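Local coordinates for protein glucanase (Clostridium thermocellum, PDB 5GXX) that probably hydrolyses internal beta-1,4-glucosidic bonds of cellulose as a family 9 endoglucanase of the cellulosome, at residues F17-Q22 with E28-E33; V32-D37 with H380-Y385. The protein carries 1 engineered substitution. All blocks are in the same frame, centred on the assembly; numbering follows the deposited sequence.

Interaction 1. Residues F17-Q22 with E28-E33; sequences FYECQQ and EWNRVE
Glu19 and Cys20 of segment 17-22, which lies on helix 7-20, face Asn30 and Val32 of the loop that follows, the CA atoms of Glu19 and Asn30 lying 6.1 Å apart. Glu19 carries the contact. Its CG stands beside the backbone N (chi1 -69°) and the chain then runs extended, which delivers the carboxylate to Arg31. The arginine grips it side-on in a salt bridge: NE reaches Glu19 OE1 at 3.0 Å in a nearly straight bond (165°), and NH2 reaches OE2 at 2.7 Å from above the carboxylate plane. Glu19 OE1 also accepts the backbone N of Arg31, so main chain and side chain of one residue converge on one oxygen.

Asn30 suits its place because its amide works at both ends. ND2 donates to Gln22 OE1 at 2.7 Å and to the carbonyl O of Glu19 at 3.1 Å, while OD1 accepts from Val32 N in an Asx turn. The edge of the Trp29 ring meets Glu19 OE2, and Gln22 NE2 lies 3.4 Å from Trp29 CH2. Val32 CG2 packs on Glu19 CB and near Cys20 SG.

Asn91 of helix 85-101 also bonds Glu19 OE2. With Arg31 and Asn91 bound to it, the buried carboxylate is probably stabilised in its charged form, and side-chain and main-chain groups together tie the loop 28-33 to segment 17-22.

Interaction 2. Residues V32-D37 with H380-Y385; sequences VEWRGD and HRHVLY
Trp34 and His382 form an offset aromatic stack that joins two loops, far apart in sequence, of the family 9 catalytic domain, an (alpha/alpha)6 barrel; Trp34 sits within a type I beta turn running from Val32 to Arg35. The five-membered ring of the indole and the imidazole are almost parallel, with planes at 7° and centroids 4.1 Å apart. Trp34 CG lies between the backbone N and the carbonyl carbon (chi1 48°), which lays the broad indole face against the histidine.

CH-pi contacts run both ways across this stack. Trp34 CB lies 3.4 Å from the centroid of the His382 ring, over its face, and His382 CB sits at the same distance above the five-membered ring of Trp34. Glu441 and Ser472 bond His382 ND1 and NE2 respectively, fixing the rotation of the imidazole.

Among apolar contacts, Leu384 CD1 meets the indole edge at CH2, 4.0 Å away. Within its own segment, Val32 CG1 lies against the opposite face from His382, toward the rim.

The indole N-H still needs a polar partner, which a water supplies: lying in the ring plane, it accepts from Trp34 NE1 at 2.9 Å and donates to the carbonyl O of Val383 at 2.7 Å.

How the interactions relate
Both contacts hold the loop after helix 7-20 and share Val32 and Glu33. Val32 packs on Glu19 and Cys20 in interaction 1 and backs the indole of Trp34, without itself touching 380-385. Interaction 1 is local and partly buried, with Trp29, Asn30 and Arg31 partly exposed while Glu19 is buried; it relies on a salt bridge and amide hydrogen bonds. Interaction 2 is buried and spans most of the catalytic domain's sequence, and is made by stacking and CH-pi contacts, with a water serving the indole N-H. The two also touch directly. Arg35 NH1 probably donates to the carbonyl oxygens of Gln22 and Cys20, and Cys20 SG packs 3.6 Å from Trp34 CZ2, joining segment 17-22 to the stack.

Interaction 1. Residues F17-Q22 with E28-E33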
# COMPACT_ATOMS: atom_id res chain seq x y z
N PHE A 17 -17.62 -25.50 -29.88
CA PHE A 17 -17.84 -24.46 -28.87
C PHE A 17 -18.29 -25.02 -27.52
O PHE A 17 -17.75 -24.62 -26.48
CB PHE A 17 -18.82 -23.39 -29.40
CG PHE A 17 -19.30 -22.44 -28.34
CD1 PHE A 17 -18.50 -21.41 -27.86
CD2 PHE A 17 -20.57 -22.57 -27.81
CE1 PHE A 17 -18.94 -20.52 -26.88
CE2 PHE A 17 -21.07 -21.66 -26.85
CZ PHE A 17 -20.24 -20.65 -26.36
N TYR A 18 -19.26 -25.94 -27.52
CA TYR A 18 -19.75 -26.47 -26.25
C TYR A 18 -18.66 -27.19 -25.45
O TYR A 18 -18.68 -27.16 -24.21
CB TYR A 18 -20.98 -27.34 -26.44
CG TYR A 18 -22.16 -26.50 -26.87
CD1 TYR A 18 -22.92 -25.81 -25.93
CD2 TYR A 18 -22.48 -26.34 -28.23
CE1 TYR A 18 -23.96 -24.99 -26.32
CE2 TYR A 18 -23.53 -25.54 -28.62
CZ TYR A 18 -24.26 -24.86 -27.67
OH TYR A 18 -25.34 -24.08 -28.03
N GLU A 19 -17.69 -27.81 -26.11
CA GLU A 19 -16.57 -28.41 -25.37
C GLU A 19 -15.69 -27.37 -24.68
O GLU A 19 -15.08 -27.62 -23.64
CB GLU A 19 -15.73 -29.30 -26.30
CG GLU A 19 -16.53 -30.53 -26.69
CD GLU A 19 -15.86 -31.41 -27.74
OE1 GLU A 19 -14.64 -31.58 -27.73
OE2 GLU A 19 -16.61 -31.94 -28.57
N CYS A 20 -15.60 -26.18 -25.27
CA CYS A 20 -14.91 -25.06 -24.62
C CYS A 20 -15.62 -24.60 -23.34
O CYS A 20 -15.01 -23.97 -22.48
CB CYS A 20 -14.83 -23.89 -25.59
SG CYS A 20 -13.85 -24.23 -27.06
N GLN A 21 -16.91 -24.92 -23.24
CA GLN A 21 -17.75 -24.45 -22.13
C GLN A 21 -17.85 -25.46 -21.00
O GLN A 21 -18.50 -25.19 -19.98
CB GLN A 21 -19.17 -24.15 -22.63
CG GLN A 21 -19.25 -23.07 -23.70
CD GLN A 21 -18.77 -21.73 -23.20
OE1 GLN A 21 -17.62 -21.37 -23.40
NE2 GLN A 21 -19.64 -21.01 -22.48
N GLN A 22 -17.25 -26.63 -21.17
CA GLN A 22 -17.45 -27.70 -20.20
C GLN A 22 -16.81 -27.43 -18.84
O GLN A 22 -15.64 -27.05 -18.75
CB GLN A 22 -16.97 -29.04 -20.74
CG GLN A 22 -17.87 -29.57 -21.85
CD GLN A 22 -17.33 -30.85 -22.46
OE1 GLN A 22 -16.15 -31.18 -22.32
NE2 GLN A 22 -18.20 -31.55 -23.20
N GLU A 28 -13.37 -37.70 -21.33
CA GLU A 28 -12.13 -38.16 -21.96
C GLU A 28 -12.01 -37.59 -23.37
O GLU A 28 -10.90 -37.37 -23.86
CB GLU A 28 -12.03 -39.70 -21.99
CG GLU A 28 -13.21 -40.43 -22.66
CD GLU A 28 -13.11 -40.66 -24.18
OE1 GLU A 28 -12.05 -40.43 -24.81
OE2 GLU A 28 -14.13 -41.08 -24.79
N TRP A 29 -13.14 -37.37 -24.03
CA TRP A 29 -13.15 -36.99 -25.42
C TRP A 29 -13.11 -35.48 -25.67
O TRP A 29 -13.19 -35.05 -26.82
CB TRP A 29 -14.36 -37.61 -26.13
CG TRP A 29 -15.68 -37.43 -25.40
CD1 TRP A 29 -16.30 -38.38 -24.63
CD2 TRP A 29 -16.53 -36.27 -25.36
NE1 TRP A 29 -17.48 -37.89 -24.13
CE2 TRP A 29 -17.65 -36.60 -24.56
CE3 TRP A 29 -16.47 -34.99 -25.92
CZ2 TRP A 29 -18.69 -35.69 -24.30
CZ3 TRP A 29 -17.52 -34.09 -25.69
CH2 TRP A 29 -18.60 -34.45 -24.88
N ASN A 30 -12.99 -34.67 -24.62
CA ASN A 30 -12.88 -33.22 -24.82
C ASN A 30 -11.68 -32.89 -25.71
O ASN A 30 -10.56 -33.35 -25.43
CB ASN A 30 -12.68 -32.56 -23.45
CG ASN A 30 -12.60 -31.05 -23.54
OD1 ASN A 30 -11.54 -30.50 -23.80
ND2 ASN A 30 -13.72 -30.36 -23.31
N ARG A 31 -11.88 -32.05 -26.72
CA ARG A 31 -10.89 -31.82 -27.76
C ARG A 31 -10.15 -30.50 -27.59
O ARG A 31 -9.42 -30.08 -28.48
CB ARG A 31 -11.56 -31.81 -29.13
CG ARG A 31 -12.14 -33.15 -29.57
CD ARG A 31 -12.96 -32.96 -30.84
NE ARG A 31 -14.25 -32.30 -30.60
CZ ARG A 31 -15.07 -31.90 -31.56
NH1 ARG A 31 -14.74 -32.04 -32.84
NH2 ARG A 31 -16.23 -31.34 -31.22
N VAL A 32 -10.32 -29.87 -26.43
CA VAL A 32 -9.85 -28.49 -26.24
C VAL A 32 -8.57 -28.48 -25.40
O VAL A 32 -8.63 -28.70 -24.20
CB VAL A 32 -10.94 -27.62 -25.59
CG1 VAL A 32 -10.53 -26.15 -25.68
CG2 VAL A 32 -12.30 -27.81 -26.28
N GLU A 33 -7.43 -28.21 -26.04
CA GLU A 33 -6.12 -28.38 -25.40
C GLU A 33 -5.93 -27.39 -24.27
O GLU A 33 -5.17 -27.67 -23.33
CB GLU A 33 -4.99 -28.23 -26.43
CG GLU A 33 -4.90 -26.85 -27.05
CD GLU A 33 -3.71 -26.73 -27.98
OE1 GLU A 33 -2.59 -27.11 -27.55
OE2 GLU A 33 -3.88 -26.27 -29.12

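Interaction 2. Residues V32-D37 with H380-Y385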
# COMPACT_ATOMS: atom_id res chain seq x y z
N VAL A 32 -10.32 -29.87 -26.43
CA VAL A 32 -9.85 -28.49 -26.24
C VAL A 32 -8.57 -28.48 -25.40
O VAL A 32 -8.63 -28.70 -24.20
CB VAL A 32 -10.94 -27.62 -25.59
CG1 VAL A 32 -10.53 -26.15 -25.68
CG2 VAL A 32 -12.30 -27.81 -26.28
N GLU A 33 -7.43 -28.21 -26.04
CA GLU A 33 -6.12 -28.38 -25.40
C GLU A 33 -5.93 -27.39 -24.27
O GLU A 33 -5.17 -27.67 -23.33
CB GLU A 33 -4.99 -28.23 -26.43
CG GLU A 33 -4.90 -26.85 -27.05
CD GLU A 33 -3.71 -26.73 -27.98
OE1 GLU A 33 -2.59 -27.11 -27.55
OE2 GLU A 33 -3.88 -26.27 -29.12
N TRP A 34 -6.62 -26.26 -24.35
CA TRP A 34 -6.52 -25.22 -23.32
C TRP A 34 -7.62 -25.30 -22.26
O TRP A 34 -7.82 -24.34 -21.50
CB TRP A 34 -6.53 -23.84 -23.97
CG TRP A 34 -7.61 -23.61 -25.00
CD1 TRP A 34 -7.55 -23.92 -26.34
CD2 TRP A 34 -8.90 -23.01 -24.79
NE1 TRP A 34 -8.72 -23.54 -26.96
CE2 TRP A 34 -9.56 -22.97 -26.04
CE3 TRP A 34 -9.55 -22.48 -23.67
CZ2 TRP A 34 -10.84 -22.43 -26.20
CZ3 TRP A 34 -10.83 -21.93 -23.82
CH2 TRP A 34 -11.46 -21.92 -25.09
N ARG A 35 -8.34 -26.42 -22.19
CA ARG A 35 -9.29 -26.63 -21.09
C ARG A 35 -8.90 -27.86 -20.29
O ARG A 35 -8.60 -28.91 -20.87
CB ARG A 35 -10.73 -26.78 -21.59
CG ARG A 35 -11.44 -25.52 -22.12
CD ARG A 35 -11.53 -24.36 -21.10
NE ARG A 35 -11.73 -24.91 -19.76
CZ ARG A 35 -12.87 -25.49 -19.37
NH1 ARG A 35 -13.95 -25.47 -20.14
NH2 ARG A 35 -12.94 -26.07 -18.17
N GLY A 36 -8.90 -27.73 -18.97
CA GLY A 36 -8.74 -28.86 -18.07
C GLY A 36 -9.91 -28.90 -17.10
O GLY A 36 -10.78 -28.02 -17.17
N ASP A 37 -9.91 -29.86 -16.17
CA ASP A 37 -10.90 -29.91 -15.09
C ASP A 37 -10.91 -28.57 -14.36
O ASP A 37 -9.86 -27.97 -14.09
CB ASP A 37 -10.58 -31.03 -14.09
CG ASP A 37 -10.82 -32.41 -14.64
OD1 ASP A 37 -11.46 -32.56 -15.70
OD2 ASP A 37 -10.33 -33.38 -14.02
N HIS A 380 -6.06 -12.74 -27.84
CA HIS A 380 -6.47 -13.96 -27.14
C HIS A 380 -5.43 -15.06 -27.35
O HIS A 380 -4.90 -15.26 -28.46
CB HIS A 380 -7.79 -14.51 -27.69
CG HIS A 380 -9.00 -13.81 -27.13
ND1 HIS A 380 -8.96 -12.49 -26.74
CD2 HIS A 380 -10.25 -14.26 -26.90
CE1 HIS A 380 -10.16 -12.14 -26.31
NE2 HIS A 380 -10.96 -13.19 -26.39
N ARG A 381 -5.18 -15.81 -26.28
CA ARG A 381 -4.25 -16.93 -26.37
C ARG A 381 -4.85 -18.18 -27.02
O ARG A 381 -4.10 -19.02 -27.53
CB ARG A 381 -3.65 -17.24 -25.00
CG ARG A 381 -2.72 -16.11 -24.57
CD ARG A 381 -2.39 -16.17 -23.08
NE ARG A 381 -1.10 -16.76 -22.76
CZ ARG A 381 -0.70 -17.02 -21.52
NH1 ARG A 381 -1.50 -16.81 -20.48
NH2 ARG A 381 0.50 -17.55 -21.33
N HIS A 382 -6.19 -18.26 -27.03
CA HIS A 382 -6.90 -19.44 -27.55
C HIS A 382 -7.96 -19.08 -28.56
O HIS A 382 -8.48 -17.97 -28.54
CB HIS A 382 -7.52 -20.25 -26.42
CG HIS A 382 -6.58 -20.45 -25.28
ND1 HIS A 382 -5.39 -21.14 -25.42
CD2 HIS A 382 -6.60 -19.98 -24.01
CE1 HIS A 382 -4.73 -21.09 -24.28
NE2 HIS A 382 -5.46 -20.42 -23.39
N VAL A 383 -8.28 -20.04 -29.42
CA VAL A 383 -9.31 -19.83 -30.45
C VAL A 383 -10.62 -20.45 -29.98
O VAL A 383 -10.70 -21.66 -29.81
CB VAL A 383 -8.94 -20.48 -31.79
CG1 VAL A 383 -9.98 -20.16 -32.87
CG2 VAL A 383 -7.58 -19.98 -32.23
N LEU A 384 -11.62 -19.61 -29.76
CA LEU A 384 -12.94 -20.09 -29.32
C LEU A 384 -13.77 -20.52 -30.54
O LEU A 384 -14.82 -19.95 -30.89
CB LEU A 384 -13.66 -18.99 -28.51
CG LEU A 384 -14.96 -19.40 -27.82
CD1 LEU A 384 -14.74 -20.32 -26.61
CD2 LEU A 384 -15.67 -18.12 -27.35
N TYR A 385 -13.31 -21.60 -31.18
CA TYR A 385 -13.94 -22.01 -32.43
C TYR A 385 -15.43 -22.18 -32.29
O TYR A 385 -15.95 -22.84 -31.35
CB TYR A 385 -13.39 -23.33 -32.98
CG TYR A 385 -12.01 -23.27 -33.57
CD1 TYR A 385 -11.80 -22.73 -34.84
CD2 TYR A 385 -10.92 -23.78 -32.87
CE1 TYR A 385 -10.52 -22.69 -35.39
CE2 TYR A 385 -9.64 -23.74 -33.42
CZ TYR A 385 -9.45 -23.19 -34.67
OH TYR A 385 -8.17 -23.17 -35.19
O HOH W 1 -9.57 -24.09 -29.66